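Local coordinates for protein nicotinate-nucleotide pyrophosphorylase (Francisella tularensis subsp. tularensis, PDB 3TQV) that probably converts quinolinate and 5-phospho-alpha-D-ribose 1-diphosphate into nicotinate mononucleotide, carbon dioxide and diphosphate on the way to NAD(+), at residues S118-V123 / K153-C158. Sequence-based numbering, arbitrary orientation.
Sequences SGTATV and KYAVRC
Thr120 and Ala121 pack against Ala155, Val156 and Cys158 in a buried helix-helix contact near the middle of the chain, where helix 100-130 meets helix 149-159 of the alpha/beta-barrel domain of this type II phosphoribosyltransferase. Small side chains let the segment axes approach to 7.4 Å. Their N-to-C directions diverge by 44°, and the CA atoms of Ala121 and Ala155 come within 4.7 Å. Thr120 CG2, anti to the backbone N, points across the interface, with Ala155 CB at 3.4 Å and the Val156 CG2 methyl at 3.9 Å. Thr120 OG1 hydrogen-bonds to OE1 of Gln152, one turn before Val156. Ala121 lies against the Ala155 carbonyl: its CB is 3.5 Å from Ala155 O, and its CA makes a bent CA-H...O contact (132° at H) with the same oxygen. Ala121 CB also meets Cys158 CB at 4.2 Å. The Val156 side chain lies about 8 Å from those of Thr141 and Val269, predicted to bind substrate. Ser118 and Thr122, turned away from helix 149-159, hydrogen-bond to the backbone N of Cys59 and Ile57; Ala121 touches Ile57, so strand 56-57 borders the contact. Helix 271-274, which follows barrel strand 266-268, touches both Val123 and Val156, bridging the two helices.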
ATOM      1  N   SER B 118      -3.519   9.006   4.769  1.00 15.39           N
ATOM      2  CA  SER B 118      -2.867  10.236   5.182  1.00 12.70           C
ATOM      3  C   SER B 118      -1.437  10.157   4.698  1.00 11.07           C
ATOM      4  O   SER B 118      -0.815  11.171   4.380  1.00 13.76           O
ATOM      5  CB  SER B 118      -2.898  10.394   6.698  1.00 11.94           C
ATOM      6  OG  SER B 118      -4.221  10.407   7.183  1.00 10.80           O
ATOM      7  N   GLY B 119      -0.914   8.941   4.645  1.00 13.16           N
ATOM      8  CA  GLY B 119       0.412   8.733   4.107  1.00 11.08           C
ATOM      9  C   GLY B 119       0.447   9.246   2.681  1.00 10.17           C
ATOM     10  O   GLY B 119       1.221  10.153   2.343  1.00 10.36           O
ATOM     11  N   THR B 120      -0.405   8.660   1.848  1.00  8.78           N
ATOM     12  CA  THR B 120      -0.527   9.088   0.474  1.00 10.75           C
ATOM     13  C   THR B 120      -0.737  10.587   0.336  1.00 14.16           C
ATOM     14  O   THR B 120      -0.089  11.220  -0.494  1.00 12.90           O
ATOM     15  CB  THR B 120      -1.625   8.330  -0.268  1.00  8.23           C
ATOM     16  OG1 THR B 120      -1.205   6.977  -0.457  1.00 13.56           O
ATOM     17  CG2 THR B 120      -1.884   8.965  -1.652  1.00  9.03           C
ATOM     18  N   ALA B 121      -1.623  11.165   1.139  1.00 11.78           N
ATOM     19  CA  ALA B 121      -1.894  12.607   1.025  1.00 15.66           C
ATOM     20  C   ALA B 121      -0.655  13.415   1.371  1.00 14.08           C
ATOM     21  O   ALA B 121      -0.307  14.361   0.676  1.00 17.23           O
ATOM     22  CB  ALA B 121      -3.069  13.024   1.896  1.00 19.58           C
ATOM     23  N   THR B 122       0.020  13.018   2.440  1.00  9.24           N
ATOM     24  CA  THR B 122       1.233  13.692   2.905  1.00  9.16           C
ATOM     25  C   THR B 122       2.405  13.638   1.901  1.00  6.85           C
ATOM     26  O   THR B 122       3.154  14.613   1.756  1.00 10.60           O
ATOM     27  CB  THR B 122       1.656  13.123   4.283  1.00  8.44           C
ATOM     28  OG1 THR B 122       0.541  13.211   5.186  1.00  8.95           O
ATOM     29  CG2 THR B 122       2.876  13.855   4.862  1.00 11.17           C
ATOM     30  N   VAL B 123       2.565  12.520   1.199  1.00 10.53           N
ATOM     31  CA  VAL B 123       3.571  12.456   0.136  1.00 10.02           C
ATOM     32  C   VAL B 123       3.269  13.518  -0.913  1.00 10.62           C
ATOM     33  O   VAL B 123       4.145  14.244  -1.377  1.00 11.92           O
ATOM     34  CB  VAL B 123       3.521  11.123  -0.634  1.00  7.56           C
ATOM     35  CG1 VAL B 123       4.723  11.024  -1.550  1.00 10.05           C
ATOM     36  CG2 VAL B 123       3.448   9.964   0.314  1.00 13.98           C
ATOM     37  N   LYS B 153      -6.803   8.216  -5.361  1.00 14.58           N
ATOM     38  CA  LYS B 153      -7.086   9.410  -6.146  1.00 17.51           C
ATOM     39  C   LYS B 153      -7.589  10.499  -5.193  1.00 22.77           C
ATOM     40  O   LYS B 153      -7.210  11.669  -5.285  1.00 19.12           O
ATOM     41  CB  LYS B 153      -8.148   9.099  -7.202  1.00 21.98           C
ATOM     42  CG  LYS B 153      -7.725   8.089  -8.271  1.00 17.89           C
ATOM     43  CD  LYS B 153      -6.769   8.720  -9.261  1.00 16.77           C
ATOM     44  CE  LYS B 153      -6.403   7.792 -10.398  1.00 18.24           C
ATOM     45  NZ  LYS B 153      -5.339   8.388 -11.273  1.00 17.99           N
ATOM     46  N   TYR B 154      -8.436  10.090  -4.261  1.00 16.74           N
ATOM     47  CA  TYR B 154      -8.940  10.992  -3.241  1.00 20.73           C
ATOM     48  C   TYR B 154      -7.796  11.520  -2.350  1.00 21.87           C
ATOM     49  O   TYR B 154      -7.679  12.727  -2.121  1.00 19.97           O
ATOM     50  CB  TYR B 154     -10.040  10.302  -2.413  1.00 16.76           C
ATOM     51  CG  TYR B 154     -10.597  11.155  -1.314  1.00 22.15           C
ATOM     52  CD1 TYR B 154     -11.357  12.277  -1.600  1.00 25.98           C
ATOM     53  CD2 TYR B 154     -10.351  10.849   0.024  1.00 27.77           C
ATOM     54  CE1 TYR B 154     -11.855  13.073  -0.596  1.00 22.77           C
ATOM     55  CE2 TYR B 154     -10.853  11.640   1.045  1.00 26.86           C
ATOM     56  CZ  TYR B 154     -11.603  12.754   0.725  1.00 23.05           C
ATOM     57  OH  TYR B 154     -12.110  13.557   1.733  1.00 21.57           O
ATOM     58  N   ALA B 155      -6.946  10.627  -1.856  1.00 28.12           N
ATOM     59  CA  ALA B 155      -5.828  11.058  -1.026  1.00 27.55           C
ATOM     60  C   ALA B 155      -4.984  12.072  -1.771  1.00 25.17           C
ATOM     61  O   ALA B 155      -4.569  13.081  -1.218  1.00 28.11           O
ATOM     62  CB  ALA B 155      -4.973   9.870  -0.612  1.00 20.67           C
ATOM     63  N   VAL B 156      -4.727  11.801  -3.037  1.00 13.67           N
ATOM     64  CA  VAL B 156      -3.852  12.670  -3.798  1.00 14.91           C
ATOM     65  C   VAL B 156      -4.481  14.058  -3.920  1.00 16.76           C
ATOM     66  O   VAL B 156      -3.810  15.072  -3.723  1.00 17.03           O
ATOM     67  CB  VAL B 156      -3.504  12.072  -5.178  1.00 15.89           C
ATOM     68  CG1 VAL B 156      -2.847  13.107  -6.047  1.00 15.82           C
ATOM     69  CG2 VAL B 156      -2.587  10.853  -5.014  1.00  9.55           C
ATOM     70  N   ARG B 157      -5.773  14.106  -4.228  1.00 22.88           N
ATOM     71  CA  ARG B 157      -6.493  15.367  -4.211  1.00 22.56           C
ATOM     72  C   ARG B 157      -6.384  16.007  -2.830  1.00 27.66           C
ATOM     73  O   ARG B 157      -6.065  17.190  -2.724  1.00 23.09           O
ATOM     74  CB  ARG B 157      -7.952  15.168  -4.614  1.00 24.41           C
ATOM     75  CG  ARG B 157      -8.161  14.993  -6.117  1.00 23.51           C
ATOM     76  CD  ARG B 157      -7.944  16.298  -6.865  1.00 20.66           C
ATOM     77  NE  ARG B 157      -8.714  17.353  -6.232  1.00 29.53           N
ATOM     78  CZ  ARG B 157      -8.206  18.504  -5.804  1.00 29.29           C
ATOM     79  NH1 ARG B 157      -6.913  18.769  -5.970  1.00 23.54           N
ATOM     80  NH2 ARG B 157      -9.001  19.393  -5.221  1.00 26.21           N
ATOM     81  N   CYS B 158      -6.614  15.223  -1.777  1.00 23.94           N
ATOM     82  CA  CYS B 158      -6.525  15.732  -0.408  1.00 20.31           C
ATOM     83  C   CYS B 158      -5.206  16.454  -0.121  1.00 19.33           C
ATOM     84  O   CYS B 158      -5.150  17.361   0.719  1.00 16.51           O
ATOM     85  CB  CYS B 158      -6.747  14.616   0.613  1.00 16.26           C
ATOM     86  SG  CYS B 158      -8.477  14.188   0.839  1.00 19.65           S
TER